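Side-chain contacts in amino acid ABC transporter, binding protein (Thermus thermophilus, PDB 3VV5), which binds the lysine analogue (S)-2-aminoethyl-L-cysteine (L-thialysine) and probably hands it to an ATP-binding cassette transporter for uptake into the cell: residues Q25-E30 with E37-T42; P47-F52 with P118-G123; I89-N92 with F98-A101; D189-K194 with K251-D256. One frame throughout, in Å; residues are numbered along the deposited sequence.

How the contacts relate
Contacts 1 and 3 lie in one lobe, where strands 37-42 and 98-100 are parallel neighbours; their centres are about 10 Å apart, and Thr42 OG1 lies 2.7 Å from Ile100 O, a probable hydrogen bond. Contact 3 is nested in the chain loop that contact 2 closes, and both touch L-thialysine, through Ala101 and Asn50. Contacts 2 and 4 adjoin, centres about 8 Å apart: Phe49 CE1 meets Phe253 CZ at 3.3 Å, and Thr122 OG1 lies 2.6 Å from Asp189 OD1. Contact 4 stands back from the ligand, with the Phe191 side chain about 10 Å away. Contact 1 is remote from contact 4, about 28 Å between centres.

Contact 1: residues Q25-E30 with E37-T42; sequences QVRSFE and EIRIGT
Arg27, in the lead-in to helix 29-35, reaches back to Glu37 and Arg39 at the start of strand 37-42, the first parallel strand in one lobe of this periplasmic binding protein fold. The chain runs out along the helix and returns on the strand, and the Arg27 side chain bridges the opening between them. Its chain bends at the third torsion (chi3 -71°), which swings the guanidinium toward Glu37 at the start of the strand. There Arg27 NH1 donates to the backbone Glu37 O, 3.0 Å away with an N-H...O angle of 153°, the oxygen lying somewhat out of the guanidinium plane. The Glu37 carboxylate adds only a long salt bridge: Glu37 OE1 is 3.8 Å from Arg27 NH1, well out of that plane, so charge rather than a directed N-H links the two. Arg39 crosses Arg27 at about a right angle. Arg27 NE lies over one face of the Arg39 guanidinium, 3.5 Å from Arg39 NH1, a close approach of like charges without a bond. Asp97 is the main counter-charge: its OD2 forms a salt bridge with Arg27 NH1 and also accepts from Arg39 N, while Ser35 OG takes a bond from Arg27 NH2. A methionine in place of Arg27 would probably leave Glu37 O without its donor and Asp97 without its salt-bridge partner. One directed bond to Glu37 O, with Asp97 and more loosely Glu37 offsetting the Arg27 charge, probably lets the two arginines lie this close.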
loop_
_atom_site.group_PDB
_atom_site.type_symbol
_atom_site.label_atom_id
_atom_site.label_comp_id
_atom_site.label_asym_id
_atom_site.label_seq_id
_atom_site.Cartn_x
_atom_site.Cartn_y
_atom_site.Cartn_z
ATOM N N GLN A 25 -13.818 -5.761 18.156
ATOM C CA GLN A 25 -14.797 -6.785 17.773
ATOM C C GLN A 25 -14.861 -6.865 16.244
ATOM O O GLN A 25 -14.746 -5.837 15.558
ATOM C CB GLN A 25 -16.194 -6.473 18.330
ATOM C CG GLN A 25 -17.068 -7.718 18.527
ATOM C CD GLN A 25 -18.437 -7.616 17.842
ATOM O OE1 GLN A 25 -19.098 -6.571 17.879
ATOM N NE2 GLN A 25 -18.868 -8.718 17.221
ATOM N N VAL A 26 -15.027 -8.073 15.714
ATOM C CA VAL A 26 -15.280 -8.245 14.278
ATOM C C VAL A 26 -16.777 -7.972 14.059
ATOM O O VAL A 26 -17.627 -8.685 14.597
ATOM C CB VAL A 26 -14.858 -9.649 13.780
ATOM C CG1 VAL A 26 -15.032 -9.782 12.259
ATOM C CG2 VAL A 26 -13.414 -9.955 14.174
ATOM N N ARG A 27 -17.097 -6.919 13.310
ATOM C CA ARG A 27 -18.483 -6.507 13.131
ATOM C C ARG A 27 -18.970 -6.804 11.716
ATOM O O ARG A 27 -18.285 -6.522 10.744
ATOM C CB ARG A 27 -18.663 -5.014 13.428
ATOM C CG ARG A 27 -18.087 -4.499 14.755
ATOM C CD ARG A 27 -18.614 -3.082 15.065
ATOM N NE ARG A 27 -18.031 -2.077 14.179
ATOM C CZ ARG A 27 -18.570 -0.887 13.911
ATOM N NH1 ARG A 27 -17.946 -0.050 13.091
ATOM N NH2 ARG A 27 -19.730 -0.526 14.451
ATOM N N SER A 28 -20.171 -7.365 11.608
ATOM C CA SER A 28 -20.795 -7.584 10.307
ATOM C C SER A 28 -21.257 -6.248 9.733
ATOM O O SER A 28 -21.371 -5.254 10.463
ATOM C CB SER A 28 -22.006 -8.492 10.466
ATOM O OG SER A 28 -23.070 -7.713 10.981
ATOM N N PHE A 29 -21.568 -6.237 8.437
ATOM C CA PHE A 29 -21.974 -5.011 7.759
ATOM C C PHE A 29 -23.233 -4.390 8.367
ATOM O O PHE A 29 -23.324 -3.167 8.526
ATOM C CB PHE A 29 -22.198 -5.247 6.258
ATOM C CG PHE A 29 -22.700 -4.027 5.541
ATOM C CD1 PHE A 29 -21.890 -2.904 5.414
ATOM C CD2 PHE A 29 -23.999 -3.983 5.035
ATOM C CE1 PHE A 29 -22.356 -1.737 4.786
ATOM C CE2 PHE A 29 -24.480 -2.847 4.395
ATOM C CZ PHE A 29 -23.656 -1.709 4.274
ATOM N N GLU A 30 -24.212 -5.247 8.654
ATOM C CA GLU A 30 -25.457 -4.843 9.301
ATOM C C GLU A 30 -25.193 -4.128 10.661
ATOM O O GLU A 30 -25.766 -3.063 10.955
ATOM C CB GLU A 30 -26.421 -6.053 9.413
ATOM C CG GLU A 30 -25.763 -7.478 9.648
ATOM C CD GLU A 30 -25.744 -8.402 8.395
ATOM O OE1 GLU A 30 -26.791 -8.564 7.733
ATOM O OE2 GLU A 30 -24.694 -8.997 8.084
ATOM N N GLU A 37 -21.026 4.331 11.695
ATOM C CA GLU A 37 -19.589 4.582 11.455
ATOM C C GLU A 37 -18.822 3.302 11.117
ATOM O O GLU A 37 -19.121 2.247 11.645
ATOM C CB GLU A 37 -18.929 5.289 12.647
ATOM C CG GLU A 37 -19.213 4.645 14.016
ATOM C CD GLU A 37 -17.962 4.180 14.741
ATOM O OE1 GLU A 37 -17.988 3.035 15.263
ATOM O OE2 GLU A 37 -16.962 4.942 14.794
ATOM N N ILE A 38 -17.833 3.414 10.227
ATOM C CA ILE A 38 -16.931 2.313 9.916
ATOM C C ILE A 38 -15.484 2.728 10.256
ATOM O O ILE A 38 -15.002 3.805 9.845
ATOM C CB ILE A 38 -17.077 1.855 8.436
ATOM C CG1 ILE A 38 -16.320 0.534 8.198
ATOM C CG2 ILE A 38 -16.623 2.966 7.445
ATOM C CD1 ILE A 38 -16.832 -0.258 7.030
ATOM N N ARG A 39 -14.812 1.871 11.014
ATOM C CA ARG A 39 -13.433 2.119 11.418
ATOM C C ARG A 39 -12.496 1.521 10.393
ATOM O O ARG A 39 -12.547 0.317 10.126
ATOM C CB ARG A 39 -13.121 1.481 12.765
ATOM C CG ARG A 39 -14.119 1.722 13.907
ATOM C CD ARG A 39 -13.529 1.053 15.147
ATOM N NE ARG A 39 -14.504 0.313 15.943
ATOM C CZ ARG A 39 -14.755 -0.997 15.839
ATOM N NH1 ARG A 39 -15.661 -1.539 16.640
ATOM N NH2 ARG A 39 -14.129 -1.770 14.944
ATOM N N ILE A 40 -11.609 2.354 9.854
ATOM C CA ILE A 40 -10.722 1.949 8.761
ATOM C C ILE A 40 -9.258 2.056 9.195
ATOM O O ILE A 40 -8.820 3.121 9.628
ATOM C CB ILE A 40 -10.944 2.839 7.517
ATOM C CG1 ILE A 40 -12.446 3.084 7.265
ATOM C CG2 ILE A 40 -10.263 2.223 6.273
ATOM C CD1 ILE A 40 -12.705 4.031 6.064
ATOM N N GLY A 41 -8.514 0.958 9.089
ATOM C CA GLY A 41 -7.092 0.948 9.481
ATOM C C GLY A 41 -6.236 1.283 8.273
ATOM O O GLY A 41 -6.504 0.807 7.167
ATOM N N THR A 42 -5.254 2.159 8.462
ATOM C CA THR A 42 -4.289 2.450 7.400
ATOM C C THR A 42 -2.937 2.777 8.055
ATOM O O THR A 42 -2.828 2.718 9.269
ATOM C CB THR A 42 -4.758 3.583 6.446
ATOM O OG1 THR A 42 -4.052 3.463 5.207
ATOM C CG2 THR A 42 -4.480 4.958 7.026
#

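Contact 2: residues P47-F52 with P118-G123; sequences PPFNYF and PHYCTG. With SLZ (L-thialysine), chain C.
The hydroxyl oxygen of Tyr120 sits almost over the centre of the Phe49 ring, 3.5 Å above its plane, so the stack is shifted enough to put oxygen rather than carbon at that spot. Both rings come from classic beta bulges: Phe49 and Asn50 face Phe46, and His119 and Tyr120 face Val217. Strand 120-129 pairs with the long strand 206-222, as in the linker region of two-lobed periplasmic binding proteins. The stack is offset, with planes only 10° apart and centroids 4.4 Å from each other, and Phe49 CE1 comes to 3.3 Å from Tyr120 CZ. Tyr120 holds CG between its backbone N and carbonyl carbon (chi1 73°), which turns the ring toward Phe49; the backbones stay apart, Phe49 CA to Tyr120 CA 10.5 Å, so the rings alone make the contact. The Tyr120 hydroxyl is hydrogen-bonded to Ser102 OG, tying the buried stack to a residue of the ligand pocket. A leucine in place of Tyr120 would probably leave Ser102 OG without this partner and one Phe49 face without its flat cover, so that the Phe49 ring could shift. Asn50, next in the chain after Phe49, turns to the pocket instead. Its amide is held at both ends, ND2 by Glu62 OE1 and OD1 by Gly44 N; Asn50 ND2 also comes within 3.3 Å of the ligand nitrogen NZ, a close approach that is not a hydrogen bond.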
loop_
_atom_site.group_PDB
_atom_site.type_symbol
_atom_site.label_atom_id
_atom_site.label_comp_id
_atom_site.label_asym_id
_atom_site.label_seq_id
_atom_site.Cartn_x
_atom_site.Cartn_y
_atom_site.Cartn_z
ATOM N N PRO A 47 3.143 7.785 0.784
ATOM C CA PRO A 47 2.603 8.677 -0.237
ATOM C C PRO A 47 2.880 8.088 -1.627
ATOM O O PRO A 47 3.979 7.543 -1.852
ATOM C CB PRO A 47 3.418 9.968 -0.040
ATOM C CG PRO A 47 4.757 9.476 0.516
ATOM C CD PRO A 47 4.370 8.332 1.422
ATOM N N PRO A 48 1.952 8.260 -2.584
ATOM C CA PRO A 48 0.703 9.051 -2.536
ATOM C C PRO A 48 -0.540 8.226 -2.200
ATOM O O PRO A 48 -1.654 8.706 -2.381
ATOM C CB PRO A 48 0.594 9.571 -3.978
ATOM C CG PRO A 48 1.149 8.423 -4.789
ATOM C CD PRO A 48 2.297 7.885 -3.972
ATOM N N PHE A 49 -0.357 7.004 -1.716
ATOM C CA PHE A 49 -1.492 6.093 -1.433
ATOM C C PHE A 49 -2.215 6.391 -0.122
ATOM O O PHE A 49 -3.458 6.508 -0.091
ATOM C CB PHE A 49 -1.008 4.644 -1.470
ATOM C CG PHE A 49 -0.637 4.193 -2.850
ATOM C CD1 PHE A 49 -1.642 3.884 -3.774
ATOM C CD2 PHE A 49 0.690 4.118 -3.247
ATOM C CE1 PHE A 49 -1.328 3.512 -5.064
ATOM C CE2 PHE A 49 1.023 3.722 -4.554
ATOM C CZ PHE A 49 0.009 3.414 -5.462
ATOM N N ASN A 50 -1.440 6.487 0.962
ATOM C CA ASN A 50 -1.991 6.835 2.275
ATOM C C ASN A 50 -0.892 7.493 3.103
ATOM O O ASN A 50 0.154 6.888 3.358
ATOM C CB ASN A 50 -2.608 5.609 3.005
ATOM C CG ASN A 50 -1.589 4.474 3.277
ATOM O OD1 ASN A 50 -0.930 4.431 4.330
ATOM N ND2 ASN A 50 -1.489 3.531 2.337
ATOM N N TYR A 51 -1.123 8.736 3.510
ATOM C CA TYR A 51 -0.049 9.526 4.113
ATOM C C TYR A 51 -0.649 10.732 4.796
ATOM O O TYR A 51 -1.751 11.167 4.465
ATOM C CB TYR A 51 1.019 9.954 3.071
ATOM C CG TYR A 51 0.529 10.994 2.085
ATOM C CD1 TYR A 51 0.795 12.364 2.293
ATOM C CD2 TYR A 51 -0.229 10.621 0.959
ATOM C CE1 TYR A 51 0.326 13.343 1.408
ATOM C CE2 TYR A 51 -0.720 11.617 0.042
ATOM C CZ TYR A 51 -0.422 12.962 0.285
ATOM O OH TYR A 51 -0.884 13.950 -0.567
ATOM N N PHE A 52 0.075 11.270 5.755
ATOM C CA PHE A 52 -0.328 12.526 6.370
ATOM C C PHE A 52 0.282 13.675 5.597
ATOM O O PHE A 52 1.512 13.735 5.429
ATOM C CB PHE A 52 0.105 12.580 7.840
ATOM C CG PHE A 52 -0.708 11.707 8.733
ATOM C CD1 PHE A 52 -1.887 12.181 9.307
ATOM C CD2 PHE A 52 -0.307 10.391 8.999
ATOM C CE1 PHE A 52 -2.660 11.369 10.136
ATOM C CE2 PHE A 52 -1.059 9.580 9.848
ATOM C CZ PHE A 52 -2.254 10.066 10.405
ATOM N N PRO A 118 -9.168 -6.584 -6.028
ATOM C CA PRO A 118 -8.126 -5.557 -5.871
ATOM C C PRO A 118 -8.599 -4.142 -6.242
ATOM O O PRO A 118 -9.379 -3.984 -7.173
ATOM C CB PRO A 118 -7.029 -6.022 -6.839
ATOM C CG PRO A 118 -7.758 -6.854 -7.872
ATOM C CD PRO A 118 -8.844 -7.548 -7.098
ATOM N N HIS A 119 -8.148 -3.132 -5.502
ATOM C CA HIS A 119 -8.486 -1.746 -5.836
ATOM C C HIS A 119 -7.405 -1.048 -6.662
ATOM O O HIS A 119 -7.605 0.088 -7.098
ATOM C CB HIS A 119 -8.873 -0.919 -4.596
ATOM C CG HIS A 119 -7.791 -0.799 -3.565
ATOM N ND1 HIS A 119 -7.491 -1.816 -2.679
ATOM C CD2 HIS A 119 -6.969 0.232 -3.248
ATOM C CE1 HIS A 119 -6.528 -1.421 -1.870
ATOM N NE2 HIS A 119 -6.205 -0.176 -2.179
ATOM N N TYR A 120 -6.268 -1.723 -6.876
ATOM C CA TYR A 120 -5.285 -1.292 -7.887
ATOM C C TYR A 120 -4.243 -2.368 -8.180
ATOM O O TYR A 120 -4.149 -3.376 -7.481
ATOM C CB TYR A 120 -4.606 0.061 -7.570
ATOM C CG TYR A 120 -3.570 0.109 -6.440
ATOM C CD1 TYR A 120 -2.206 -0.054 -6.712
ATOM C CD2 TYR A 120 -3.947 0.407 -5.126
ATOM C CE1 TYR A 120 -1.246 0.023 -5.714
ATOM C CE2 TYR A 120 -2.984 0.497 -4.096
ATOM C CZ TYR A 120 -1.633 0.292 -4.408
ATOM O OH TYR A 120 -0.663 0.381 -3.433
ATOM N N CYS A 121 -3.499 -2.141 -9.247
ATOM C CA CYS A 121 -2.446 -3.049 -9.668
ATOM C C CYS A 121 -1.165 -2.268 -9.785
ATOM O O CYS A 121 -1.171 -1.069 -10.119
ATOM C CB CYS A 121 -2.801 -3.732 -10.985
ATOM S SG CYS A 121 -3.509 -5.397 -10.764
ATOM N N THR A 122 -0.057 -2.947 -9.497
ATOM C CA THR A 122 1.211 -2.268 -9.348
ATOM C C THR A 122 2.351 -3.279 -9.397
ATOM O O THR A 122 2.163 -4.448 -9.722
ATOM C CB THR A 122 1.238 -1.462 -8.002
ATOM O OG1 THR A 122 2.378 -0.597 -7.954
ATOM C CG2 THR A 122 1.259 -2.385 -6.780
ATOM N N GLY A 123 3.540 -2.836 -9.033
ATOM C CA GLY A 123 4.645 -3.765 -8.914
ATOM C C GLY A 123 5.762 -3.143 -8.142
ATOM O O GLY A 123 5.758 -1.917 -7.914
HETATM N N SLZ C . 2.757 -3.185 -1.404
HETATM C CA SLZ C . 3.347 -3.290 -0.050
HETATM C CB SLZ C . 2.596 -2.369 0.949
HETATM S SG SLZ C . 3.384 -0.827 1.537
HETATM C CD SLZ C . 1.985 -0.277 2.578
HETATM C CE SLZ C . 2.198 0.957 3.460
HETATM N NZ SLZ C . 0.893 1.603 3.675
HETATM C C SLZ C . 3.074 -4.726 0.390
HETATM O O SLZ C . 3.829 -5.230 1.236
HETATM O OXT SLZ C . 2.095 -5.301 -0.138
#

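Contact 3: residues I89-N92 with F98-A101; sequences IQLN and FVIA. With SLZ (L-thialysine), chain C.
The terminal amine of L-thialysine, NZ, donates to the backbone Ala101 O at 3.1 Å, at the point where the chain turns a corner after strand 98-100. The Ala101 methyl adds a looser touch, its CB 4.1 Å from the same NZ. Away from the ligand, the contact between the two segments is wholly apolar and centres on Leu91, which faces the strand from helix 87-92. Leu91 CB meets Val99 CG2 at 3.9 Å and Leu91 CD2 reaches the same methyl at 4.0 Å, so a single valine branch takes both the root and one tip of the leucine. The other tip, Leu91 CD1, lies against the backbone, 3.8 Å from Phe98 CA. With Leu91 CG swung opposite the backbone N (chi1 168°), the two methyls spread along the helix-facing side of the strand, CD1 at Phe98 and CD2 at Val99. This is the helix-to-strand half of a beta-alpha-beta crossover: strand 76-81, helix 87-92 and strand 98-100 follow in the chain, and both strands run parallel to strand 37-42 between them. The helix lies on one face of that sheet, where Val99 also touches Leu87 and Leu91 touches Ala220. The Phe98 side chain points away from the helix, toward the other face, and packs there on Ile38, Ile40 and Met219.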
loop_
_atom_site.group_PDB
_atom_site.type_symbol
_atom_site.label_atom_id
_atom_site.label_comp_id
_atom_site.label_asym_id
_atom_site.label_seq_id
_atom_site.Cartn_x
_atom_site.Cartn_y
_atom_site.Cartn_z
ATOM N N ILE A 89 -2.847 -8.020 11.717
ATOM C CA ILE A 89 -3.058 -8.589 13.050
ATOM C C ILE A 89 -4.138 -7.829 13.810
ATOM O O ILE A 89 -5.079 -8.434 14.328
ATOM C CB ILE A 89 -1.727 -8.701 13.837
ATOM C CG1 ILE A 89 -0.844 -9.724 13.112
ATOM C CG2 ILE A 89 -1.979 -9.139 15.289
ATOM C CD1 ILE A 89 0.596 -9.787 13.581
ATOM N N GLN A 90 -4.039 -6.504 13.848
ATOM C CA GLN A 90 -5.034 -5.723 14.567
ATOM C C GLN A 90 -6.434 -5.802 13.939
ATOM O O GLN A 90 -7.422 -5.690 14.648
ATOM C CB GLN A 90 -4.609 -4.264 14.741
ATOM C CG GLN A 90 -3.427 -4.096 15.718
ATOM C CD GLN A 90 -3.567 -2.874 16.636
ATOM O OE1 GLN A 90 -3.107 -2.887 17.774
ATOM N NE2 GLN A 90 -4.204 -1.840 16.152
ATOM N N LEU A 91 -6.494 -5.976 12.620
ATOM C CA LEU A 91 -7.755 -6.148 11.907
ATOM C C LEU A 91 -8.453 -7.407 12.415
ATOM O O LEU A 91 -9.642 -7.380 12.738
ATOM C CB LEU A 91 -7.489 -6.269 10.394
ATOM C CG LEU A 91 -8.620 -6.730 9.461
ATOM C CD1 LEU A 91 -9.816 -5.755 9.546
ATOM C CD2 LEU A 91 -8.125 -6.862 8.031
ATOM N N ASN A 92 -7.685 -8.492 12.498
ATOM C CA ASN A 92 -8.185 -9.764 13.015
ATOM C C ASN A 92 -8.585 -9.750 14.483
ATOM O O ASN A 92 -9.324 -10.622 14.926
ATOM C CB ASN A 92 -7.194 -10.896 12.734
ATOM C CG ASN A 92 -7.397 -11.533 11.365
ATOM O OD1 ASN A 92 -8.530 -11.748 10.918
ATOM N ND2 ASN A 92 -6.295 -11.844 10.692
ATOM N N PHE A 98 -12.149 -2.666 8.486
ATOM C CA PHE A 98 -11.328 -3.036 7.343
ATOM C C PHE A 98 -10.055 -2.214 7.267
ATOM O O PHE A 98 -9.918 -1.175 7.927
ATOM C CB PHE A 98 -12.098 -3.046 6.004
ATOM C CG PHE A 98 -12.313 -1.679 5.350
ATOM C CD1 PHE A 98 -11.491 -1.257 4.292
ATOM C CD2 PHE A 98 -13.401 -0.872 5.717
ATOM C CE1 PHE A 98 -11.709 -0.008 3.651
ATOM C CE2 PHE A 98 -13.664 0.376 5.065
ATOM C CZ PHE A 98 -12.814 0.808 4.039
ATOM N N VAL A 99 -9.145 -2.701 6.442
ATOM C CA VAL A 99 -7.863 -2.052 6.250
ATOM C C VAL A 99 -7.699 -1.733 4.759
ATOM O O VAL A 99 -7.985 -2.578 3.896
ATOM C CB VAL A 99 -6.708 -2.970 6.740
ATOM C CG1 VAL A 99 -5.322 -2.437 6.304
ATOM C CG2 VAL A 99 -6.748 -3.127 8.254
ATOM N N ILE A 100 -7.236 -0.517 4.470
ATOM C CA ILE A 100 -6.796 -0.142 3.118
ATOM C C ILE A 100 -5.476 0.565 3.248
ATOM O O ILE A 100 -5.415 1.721 3.682
ATOM C CB ILE A 100 -7.881 0.683 2.336
ATOM C CG1 ILE A 100 -7.467 0.914 0.866
ATOM C CG2 ILE A 100 -8.281 1.987 3.084
ATOM C CD1 ILE A 100 -8.636 1.493 0.037
ATOM N N ALA A 101 -4.406 -0.158 2.911
ATOM C CA ALA A 101 -3.058 0.280 3.210
ATOM C C ALA A 101 -2.042 -0.346 2.234
ATOM O O ALA A 101 -0.906 -0.665 2.608
ATOM C CB ALA A 101 -2.725 -0.070 4.651
HETATM N N SLZ C . 2.757 -3.185 -1.404
HETATM C CA SLZ C . 3.347 -3.290 -0.050
HETATM C CB SLZ C . 2.596 -2.369 0.949
HETATM S SG SLZ C . 3.384 -0.827 1.537
HETATM C CD SLZ C . 1.985 -0.277 2.578
HETATM C CE SLZ C . 2.198 0.957 3.460
HETATM N NZ SLZ C . 0.893 1.603 3.675
HETATM C C SLZ C . 3.074 -4.726 0.390
HETATM O O SLZ C . 3.829 -5.230 1.236
HETATM O OXT SLZ C . 2.095 -5.301 -0.138
#

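Contact 4: residues D189-K194 with K251-D256; sequences DRFVAK and KWFGED
Phe191 and Phe253 both carry CG opposite the carbonyl carbon and beside the backbone N (chi1 -62° and -54°), which points the Phe191 ring of helix 190-200 and the Phe253 ring at the end of helix 244-253 toward each other. Strand 185-189 and helix 190-200 belong to one lobe, while helix 244-253 packs near helix 61-72 of the other, so the pair probably spans the two lobes of the binding-protein fold. The rings meet obliquely, planes 52° apart and centroids 5.2 Å from each other. Phe191 CB lies 4.0 Å from Phe253 CE1. Phe49 touches both rings, extending the aromatic cluster, and Phe61 meets Phe253 edge-to-face. The start of helix 190-200 is fixed by Asp189 as N-cap: Asp189 OD2 accepts from Val192 N at 3.0 Å through its anti lone pair and, weakly, from Phe191 N, holding the backbone that carries the Phe191 ring. After Phe253 the helix ends and Gly254, with positive phi, turns the chain, bringing Glu255 round to face Phe191 from the opposite direction. Its carboxylate stands nearly perpendicular to the Phe191 ring, and Glu255 OE2 meets the ring's edge, 4.1 Å from Phe191 CE1.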
loop_
_atom_site.group_PDB
_atom_site.type_symbol
_atom_site.label_atom_id
_atom_site.label_comp_id
_atom_site.label_asym_id
_atom_site.label_seq_id
_atom_site.Cartn_x
_atom_site.Cartn_y
_atom_site.Cartn_z
ATOM N N ASP A 189 7.342 0.382 -4.210
ATOM C CA ASP A 189 6.270 0.447 -5.196
ATOM C C ASP A 189 6.604 1.401 -6.334
ATOM O O ASP A 189 7.115 2.500 -6.092
ATOM C CB ASP A 189 4.994 0.889 -4.487
ATOM C CG ASP A 189 3.837 1.040 -5.424
ATOM O OD1 ASP A 189 3.044 0.066 -5.578
ATOM O OD2 ASP A 189 3.717 2.145 -5.993
ATOM N N ARG A 190 6.242 1.016 -7.567
ATOM C CA ARG A 190 6.595 1.803 -8.751
ATOM C C ARG A 190 5.999 3.212 -8.756
ATOM O O ARG A 190 6.654 4.167 -9.167
ATOM C CB ARG A 190 6.211 1.049 -10.042
ATOM C CG ARG A 190 4.712 0.714 -10.164
ATOM C CD ARG A 190 4.387 -0.066 -11.445
ATOM N NE ARG A 190 4.614 0.761 -12.632
ATOM C CZ ARG A 190 4.811 0.287 -13.861
ATOM N NH1 ARG A 190 4.815 -1.027 -14.089
ATOM N NH2 ARG A 190 5.010 1.130 -14.866
ATOM N N PHE A 191 4.755 3.338 -8.299
ATOM C CA PHE A 191 4.119 4.658 -8.206
ATOM C C PHE A 191 4.696 5.492 -7.068
ATOM O O PHE A 191 4.804 6.708 -7.187
ATOM C CB PHE A 191 2.603 4.520 -8.027
ATOM C CG PHE A 191 1.923 3.830 -9.177
ATOM C CD1 PHE A 191 1.728 4.501 -10.389
ATOM C CD2 PHE A 191 1.481 2.514 -9.051
ATOM C CE1 PHE A 191 1.110 3.873 -11.468
ATOM C CE2 PHE A 191 0.860 1.867 -10.125
ATOM C CZ PHE A 191 0.677 2.549 -11.335
ATOM N N VAL A 192 5.037 4.859 -5.947
ATOM C CA VAL A 192 5.667 5.638 -4.883
ATOM C C VAL A 192 7.066 6.101 -5.260
ATOM O O VAL A 192 7.413 7.247 -4.972
ATOM C CB VAL A 192 5.491 5.109 -3.386
ATOM C CG1 VAL A 192 4.587 3.908 -3.244
ATOM C CG2 VAL A 192 6.832 5.053 -2.556
ATOM N N ALA A 193 7.831 5.253 -5.956
ATOM C CA ALA A 193 9.150 5.645 -6.472
ATOM C C ALA A 193 9.035 6.836 -7.428
ATOM O O ALA A 193 9.775 7.809 -7.314
ATOM C CB ALA A 193 9.798 4.460 -7.212
ATOM N N LYS A 194 8.099 6.739 -8.369
ATOM C CA LYS A 194 7.921 7.761 -9.404
ATOM C C LYS A 194 7.588 9.098 -8.752
ATOM O O LYS A 194 8.178 10.123 -9.098
ATOM C CB LYS A 194 6.819 7.333 -10.383
ATOM C CG LYS A 194 6.686 8.184 -11.643
ATOM C CD LYS A 194 5.883 7.457 -12.751
ATOM C CE LYS A 194 6.543 6.127 -13.168
ATOM N NZ LYS A 194 6.246 5.735 -14.590
ATOM N N LYS A 251 -7.037 11.954 -10.404
ATOM C CA LYS A 251 -6.597 12.955 -9.421
ATOM C C LYS A 251 -5.168 12.652 -8.925
ATOM O O LYS A 251 -4.285 13.507 -8.915
ATOM C CB LYS A 251 -7.574 12.976 -8.233
ATOM C CG LYS A 251 -7.241 13.981 -7.095
ATOM C CD LYS A 251 -8.179 13.799 -5.894
ATOM C CE LYS A 251 -7.865 14.768 -4.751
ATOM N NZ LYS A 251 -8.843 14.591 -3.611
ATOM N N TRP A 252 -4.954 11.410 -8.517
ATOM C CA TRP A 252 -3.689 11.030 -7.903
ATOM C C TRP A 252 -2.574 10.655 -8.874
ATOM O O TRP A 252 -1.400 10.934 -8.595
ATOM C CB TRP A 252 -3.921 9.936 -6.847
ATOM C CG TRP A 252 -4.621 10.531 -5.674
ATOM C CD1 TRP A 252 -5.966 10.485 -5.409
ATOM C CD2 TRP A 252 -4.039 11.369 -4.675
ATOM N NE1 TRP A 252 -6.245 11.205 -4.265
ATOM C CE2 TRP A 252 -5.079 11.752 -3.793
ATOM C CE3 TRP A 252 -2.724 11.814 -4.415
ATOM C CZ2 TRP A 252 -4.856 12.574 -2.680
ATOM C CZ3 TRP A 252 -2.504 12.635 -3.312
ATOM C CH2 TRP A 252 -3.564 12.998 -2.450
ATOM N N PHE A 253 -2.927 10.037 -10.000
ATOM C CA PHE A 253 -1.923 9.454 -10.922
ATOM C C PHE A 253 -1.933 9.970 -12.369
ATOM O O PHE A 253 -0.969 9.761 -13.112
ATOM C CB PHE A 253 -2.082 7.929 -10.925
ATOM C CG PHE A 253 -2.018 7.316 -9.564
ATOM C CD1 PHE A 253 -0.817 7.289 -8.855
ATOM C CD2 PHE A 253 -3.163 6.761 -8.980
ATOM C CE1 PHE A 253 -0.754 6.713 -7.576
ATOM C CE2 PHE A 253 -3.110 6.179 -7.715
ATOM C CZ PHE A 253 -1.900 6.165 -7.007
ATOM N N GLY A 254 -3.016 10.627 -12.768
ATOM C CA GLY A 254 -3.194 11.103 -14.149
ATOM C C GLY A 254 -3.422 9.952 -15.119
ATOM O O GLY A 254 -3.287 10.108 -16.336
ATOM N N GLU A 255 -3.753 8.786 -14.564
ATOM C CA GLU A 255 -4.016 7.581 -15.330
ATOM C C GLU A 255 -4.885 6.646 -14.478
ATOM O O GLU A 255 -5.048 6.875 -13.275
ATOM C CB GLU A 255 -2.697 6.895 -15.729
ATOM C CG GLU A 255 -1.855 6.371 -14.545
ATOM C CD GLU A 255 -0.501 5.818 -14.966
ATOM O OE1 GLU A 255 0.467 6.600 -15.064
ATOM O OE2 GLU A 255 -0.404 4.596 -15.185
ATOM N N ASP A 256 -5.445 5.612 -15.103
ATOM C CA ASP A 256 -6.289 4.663 -14.396
ATOM C C ASP A 256 -5.419 3.497 -13.977
ATOM O O ASP A 256 -4.834 2.799 -14.815
ATOM C CB ASP A 256 -7.469 4.208 -15.267
ATOM C CG ASP A 256 -8.582 3.566 -14.454
ATOM O OD1 ASP A 256 -9.732 4.084 -14.482
ATOM O OD2 ASP A 256 -8.304 2.554 -13.776
#